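Long-range contacts in flagellar assembly protein FliH (Salmonella typhimurium, PDB 5B0O), which is needed for the assembly and regrowth of the bacterial flagellum and takes part in flagellar protein export from the cytoplasm: residues R76-D81 with L106-C111; L68-P73 with A115-L120. All blocks are in the same frame, centred on the assembly; numbering follows the deposited sequence.

Contact 1: residues R76-D81 with L106-C111; sequences RVHPDD and LHHGGC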
loop_
_atom_site.group_PDB
_atom_site.type_symbol
_atom_site.label_atom_id
_atom_site.label_comp_id
_atom_site.label_asym_id
_atom_site.label_seq_id
_atom_site.Cartn_x
_atom_site.Cartn_y
_atom_site.Cartn_z
ATOM N N ARG E 76 -5.267 -0.379 39.425
ATOM C CA ARG E 76 -6.266 0.674 39.541
ATOM C C ARG E 76 -7.561 0.214 38.908
ATOM O O ARG E 76 -7.562 -0.331 37.803
ATOM C CB ARG E 76 -5.810 1.945 38.824
ATOM C CG ARG E 76 -4.478 2.488 39.268
ATOM C CD ARG E 76 -4.035 3.603 38.345
ATOM N NE ARG E 76 -2.625 3.930 38.528
ATOM C CZ ARG E 76 -1.941 4.739 37.728
ATOM N NH1 ARG E 76 -2.544 5.300 36.687
ATOM N NH2 ARG E 76 -0.657 4.984 37.963
ATOM N N VAL E 77 -8.661 0.443 39.613
ATOM C CA VAL E 77 -9.982 0.183 39.075
ATOM C C VAL E 77 -10.899 1.327 39.477
ATOM O O VAL E 77 -10.556 2.127 40.348
ATOM C CB VAL E 77 -10.545 -1.142 39.586
ATOM C CG1 VAL E 77 -11.812 -1.487 38.835
ATOM C CG2 VAL E 77 -9.530 -2.245 39.401
ATOM N N HIS E 78 -12.053 1.422 38.827
ATOM C CA HIS E 78 -13.042 2.426 39.188
ATOM C C HIS E 78 -13.475 2.199 40.627
ATOM O O HIS E 78 -13.725 1.059 41.030
ATOM C CB HIS E 78 -14.257 2.332 38.268
ATOM C CG HIS E 78 -15.171 3.517 38.345
ATOM N ND1 HIS E 78 -16.529 3.421 38.142
ATOM C CD2 HIS E 78 -14.915 4.825 38.587
ATOM C CE1 HIS E 78 -17.076 4.620 38.265
ATOM N NE2 HIS E 78 -16.120 5.487 38.532
ATOM N N PRO E 79 -13.584 3.284 41.406
ATOM C CA PRO E 79 -13.969 3.162 42.815
ATOM C C PRO E 79 -15.170 2.241 43.017
ATOM O O PRO E 79 -15.280 1.623 44.077
ATOM C CB PRO E 79 -14.327 4.600 43.186
ATOM C CG PRO E 79 -13.358 5.423 42.372
ATOM C CD PRO E 79 -13.129 4.649 41.075
ATOM N N ASP E 80 -16.033 2.143 42.012
ATOM C CA ASP E 80 -17.207 1.274 42.076
ATOM C C ASP E 80 -16.911 -0.228 42.013
ATOM O O ASP E 80 -17.644 -1.031 42.596
ATOM C CB ASP E 80 -18.200 1.650 40.985
ATOM C CG ASP E 80 -18.877 2.967 41.253
ATOM O OD1 ASP E 80 -18.484 3.654 42.220
ATOM O OD2 ASP E 80 -19.799 3.317 40.489
ATOM N N ASP E 81 -15.862 -0.609 41.286
ATOM C CA ASP E 81 -15.396 -1.995 41.294
ATOM C C ASP E 81 -14.439 -2.212 42.461
ATOM O O ASP E 81 -14.155 -3.347 42.836
ATOM C CB ASP E 81 -14.655 -2.339 39.999
ATOM C CG ASP E 81 -15.564 -2.414 38.789
ATOM O OD1 ASP E 81 -16.643 -3.040 38.867
ATOM O OD2 ASP E 81 -15.176 -1.848 37.744
ATOM N N LEU E 106 -11.340 5.065 34.992
ATOM C CA LEU E 106 -11.472 3.742 34.403
ATOM C C LEU E 106 -12.943 3.369 34.390
ATOM O O LEU E 106 -13.670 3.649 35.338
ATOM C CB LEU E 106 -10.634 2.697 35.156
ATOM C CG LEU E 106 -9.126 2.961 35.264
ATOM C CD1 LEU E 106 -8.435 1.883 36.078
ATOM C CD2 LEU E 106 -8.476 3.085 33.892
ATOM N N HIS E 107 -13.396 2.771 33.301
ATOM C CA HIS E 107 -14.765 2.296 33.243
ATOM C C HIS E 107 -14.879 0.956 33.955
ATOM O O HIS E 107 -13.897 0.226 34.086
ATOM C CB HIS E 107 -15.245 2.183 31.799
ATOM C CG HIS E 107 -15.103 3.448 31.012
ATOM N ND1 HIS E 107 -13.897 3.858 30.474
ATOM C CD2 HIS E 107 -16.004 4.393 30.669
ATOM C CE1 HIS E 107 -14.070 4.998 29.837
ATOM N NE2 HIS E 107 -15.339 5.349 29.937
ATOM N N HIS E 108 -16.081 0.655 34.431
ATOM C CA HIS E 108 -16.354 -0.589 35.139
ATOM C C HIS E 108 -15.949 -1.798 34.301
ATOM O O HIS E 108 -16.152 -1.808 33.095
ATOM C CB HIS E 108 -17.848 -0.684 35.469
ATOM C CG HIS E 108 -18.383 0.488 36.231
ATOM N ND1 HIS E 108 -18.305 1.783 35.766
ATOM C CD2 HIS E 108 -19.028 0.556 37.421
ATOM C CE1 HIS E 108 -18.867 2.599 36.640
ATOM N NE2 HIS E 108 -19.313 1.877 37.654
ATOM N N GLY E 109 -15.370 -2.812 34.937
ATOM C CA GLY E 109 -15.063 -4.059 34.254
ATOM C C GLY E 109 -13.709 -4.049 33.574
ATOM O O GLY E 109 -13.405 -4.920 32.757
ATOM N N GLY E 110 -12.886 -3.071 33.940
ATOM C CA GLY E 110 -11.575 -2.887 33.341
ATOM C C GLY E 110 -10.595 -2.277 34.322
ATOM O O GLY E 110 -11.001 -1.654 35.303
ATOM N N CYS E 111 -9.304 -2.449 34.054
ATOM C CA CYS E 111 -8.272 -2.072 35.009
ATOM C C CYS E 111 -6.941 -1.772 34.333
ATOM O O CYS E 111 -6.745 -2.065 33.154
ATOM C CB CYS E 111 -8.062 -3.204 35.997
ATOM S SG CYS E 111 -7.478 -4.696 35.191
#
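His78 and His108 meet as an offset edge-to-face aromatic pair, with the edge of His78 turned toward one face of His108. The ring centroids are 4.4 Å apart and the planes stand at 71°. Some atoms of the two rings are modelled too close, so the finer detail of the pair is doubtful. Asp80 holds the far nitrogen of His108. His108 NE2 donates to Asp80 OD2 at 3.2 Å, approaching on the anti side and somewhat out of the carboxylate plane. Asp81 takes a backbone donor instead. Gly109 N bonds to Asp81 OD2 at 3.0 Å, here from the syn side. The Asp81 side chain starts toward the opposite loop and brings OD2 to its turn.

That turn is a type II beta turn from His107 to Gly110, with Gly109 at its third position. The loop links strand 99-102 to strand 112-114. It packs against the junction between strand 74-77 and helix 79-96, the first half of a beta-alpha-beta unit in the globular part of this C-terminal fragment.

Nearer the strands the contact is mixed: the side chains of Leu106, Val77 and Cys111 pack beside backbone carbonyls. Leu106 CD1 lies 3.8 Å from Arg76 CB. Val77 CG2 is also 3.8 Å from Cys111 CB. Cys111 CA makes a CA-H...O contact with Arg76 O at 3.4 Å.

Outside these segments, Asp81 OD1 forms a salt bridge with Arg84, which gives the carboxylate a second partner. The guanidinium of Arg76 leads away and bonds to Gln74. Leu55 of helix 53-63 packs on Val77, Asp81 and Cys111.

Contact 2: residues L68-P73 with A115-L120; sequences LFSGKP and ADEGDL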
loop_
_atom_site.group_PDB
_atom_site.type_symbol
_atom_site.label_atom_id
_atom_site.label_comp_id
_atom_site.label_asym_id
_atom_site.label_seq_id
_atom_site.Cartn_x
_atom_site.Cartn_y
_atom_site.Cartn_z
ATOM N N LEU E 68 7.312 -10.091 35.360
ATOM C CA LEU E 68 6.699 -9.471 36.536
ATOM C C LEU E 68 7.243 -8.073 36.816
ATOM O O LEU E 68 8.445 -7.844 36.725
ATOM C CB LEU E 68 6.965 -10.317 37.783
ATOM C CG LEU E 68 6.650 -11.805 37.849
ATOM C CD1 LEU E 68 6.942 -12.273 39.256
ATOM C CD2 LEU E 68 5.202 -12.067 37.488
ATOM N N PHE E 69 6.370 -7.149 37.205
ATOM C CA PHE E 69 6.811 -5.800 37.564
ATOM C C PHE E 69 7.421 -5.756 38.960
ATOM O O PHE E 69 6.850 -6.282 39.909
ATOM C CB PHE E 69 5.647 -4.807 37.487
ATOM C CG PHE E 69 5.027 -4.701 36.122
ATOM C CD1 PHE E 69 5.818 -4.616 34.992
ATOM C CD2 PHE E 69 3.650 -4.700 35.971
ATOM C CE1 PHE E 69 5.253 -4.525 33.744
ATOM C CE2 PHE E 69 3.078 -4.614 34.717
ATOM C CZ PHE E 69 3.885 -4.526 33.604
ATOM N N SER E 70 8.607 -5.171 39.075
ATOM C CA SER E 70 9.195 -4.880 40.380
ATOM C C SER E 70 9.011 -3.409 40.763
ATOM O O SER E 70 9.340 -3.000 41.868
ATOM C CB SER E 70 10.675 -5.287 40.416
ATOM O OG SER E 70 11.539 -4.165 40.410
ATOM N N GLY E 71 8.395 -2.648 39.870
ATOM C CA GLY E 71 8.409 -1.194 39.893
ATOM C C GLY E 71 7.466 -0.527 40.878
ATOM O O GLY E 71 6.997 0.584 40.625
ATOM N N LYS E 72 7.152 -1.218 41.970
ATOM C CA LYS E 72 6.116 -0.788 42.903
ATOM C C LYS E 72 4.775 -0.795 42.194
ATOM O O LYS E 72 4.098 0.229 42.103
ATOM C CB LYS E 72 6.402 0.611 43.457
ATOM C CG LYS E 72 7.682 0.738 44.267
ATOM C CD LYS E 72 7.808 2.119 44.898
ATOM C CE LYS E 72 7.771 3.221 43.846
ATOM N NZ LYS E 72 8.944 3.196 42.923
ATOM N N PRO E 73 4.380 -1.976 41.703
ATOM C CA PRO E 73 3.170 -2.147 40.896
ATOM C C PRO E 73 1.935 -1.681 41.643
ATOM O O PRO E 73 1.831 -1.920 42.847
ATOM C CB PRO E 73 3.104 -3.664 40.689
ATOM C CG PRO E 73 4.503 -4.133 40.881
ATOM C CD PRO E 73 5.050 -3.260 41.960
ATOM N N ALA E 115 3.586 0.198 36.850
ATOM C CA ALA E 115 4.861 0.138 37.558
ATOM C C ALA E 115 5.867 1.029 36.848
ATOM O O ALA E 115 5.578 1.577 35.785
ATOM C CB ALA E 115 5.372 -1.287 37.615
ATOM N N ASP E 116 7.058 1.152 37.418
ATOM C CA ASP E 116 8.087 1.991 36.823
ATOM C C ASP E 116 8.431 1.504 35.420
ATOM O O ASP E 116 8.613 2.305 34.508
ATOM C CB ASP E 116 9.347 2.023 37.700
ATOM C CG ASP E 116 9.078 2.553 39.107
ATOM O OD1 ASP E 116 8.071 3.272 39.294
ATOM O OD2 ASP E 116 9.879 2.254 40.024
ATOM N N GLU E 117 8.509 0.187 35.257
ATOM C CA GLU E 117 8.901 -0.425 33.987
ATOM C C GLU E 117 7.886 -0.169 32.879
ATOM O O GLU E 117 8.255 0.011 31.722
ATOM C CB GLU E 117 9.069 -1.945 34.126
ATOM C CG GLU E 117 9.897 -2.423 35.311
ATOM C CD GLU E 117 9.067 -2.657 36.561
ATOM O OE1 GLU E 117 7.989 -2.041 36.698
ATOM O OE2 GLU E 117 9.495 -3.462 37.411
ATOM N N GLY E 118 6.606 -0.181 33.234
ATOM C CA GLY E 118 5.546 -0.087 32.245
ATOM C C GLY E 118 4.202 -0.522 32.792
ATOM O O GLY E 118 4.063 -0.726 33.988
ATOM N N ASP E 119 3.217 -0.680 31.912
ATOM C CA ASP E 119 1.839 -0.933 32.329
ATOM C C ASP E 119 1.182 -2.112 31.617
ATOM O O ASP E 119 1.470 -2.388 30.458
ATOM C CB ASP E 119 0.991 0.317 32.096
ATOM C CG ASP E 119 1.650 1.577 32.619
ATOM O OD1 ASP E 119 2.421 1.492 33.599
ATOM O OD2 ASP E 119 1.389 2.656 32.049
ATOM N N LEU E 120 0.294 -2.803 32.322
ATOM C CA LEU E 120 -0.614 -3.753 31.687
ATOM C C LEU E 120 -1.996 -3.120 31.621
ATOM O O LEU E 120 -2.644 -2.939 32.658
ATOM C CB LEU E 120 -0.683 -5.057 32.475
ATOM C CG LEU E 120 0.468 -6.025 32.232
ATOM C CD1 LEU E 120 0.315 -7.280 33.069
ATOM C CD2 LEU E 120 0.524 -6.370 30.762
#
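Phe69 and Ala115 form the apolar part of this contact, with Phe69 CB 3.5 Å from Ala115 CB. With chi1 at -60°, Phe69 CG lies beside its backbone N and 3.7 Å from Ala115 CB. At the far end of the ring, Phe69 CE2 is 3.9 Å from Leu120 CG. Gly118 O lies over one face of the Phe69 ring, off its centre.

The hydrogen bonds join the two backbones and one carboxylate. Asp116 N donates to Gly71 O at 3.3 Å. The Glu117 chain bends at chi2 (90°), and its OE2 accepts from Ser70 N on the syn side. This bond is modelled very short, so its exact length is doubtful. Gly71 lies against Ala115, Asp116 and Glu117; a CB here would point into them.

One salt bridge lies at the exposed side of the contact, between Lys72 and Asp116. Lys72 NZ reaches Asp116 OD2 at 3.2 Å, a weak hydrogen bond.

The contact joins the loop between helix 53-63 and strand 74-77 to the hairpin turn between strands 112-114 and 119-121. Val113 of strand 112-114 packs on Phe69. Asp119 and Leu120 pair antiparallel with a strand of another protein's chain, which continues the sheet.

Both contacts reach the same mixed sheet, with centres about 19 Å apart. Along the chain the order is 68-73, 76-81, 106-111 and 115-120, so contact 2 brackets contact 1. The inner pair of segments lies where strand 74-77 passes into helix 79-96 and where the loop leads into strand 112-114. The outer pair lies at the opposite ends of these two neighbouring antiparallel strands. Contact 1 thus joins a strand-to-helix junction to a loop at one end of the central strand pair, and contact 2 joins a loop to a hairpin turn at the other. Contact 2 also reaches strand 119-121, outermost within this chain, where the sheet runs on into the chain of another protein.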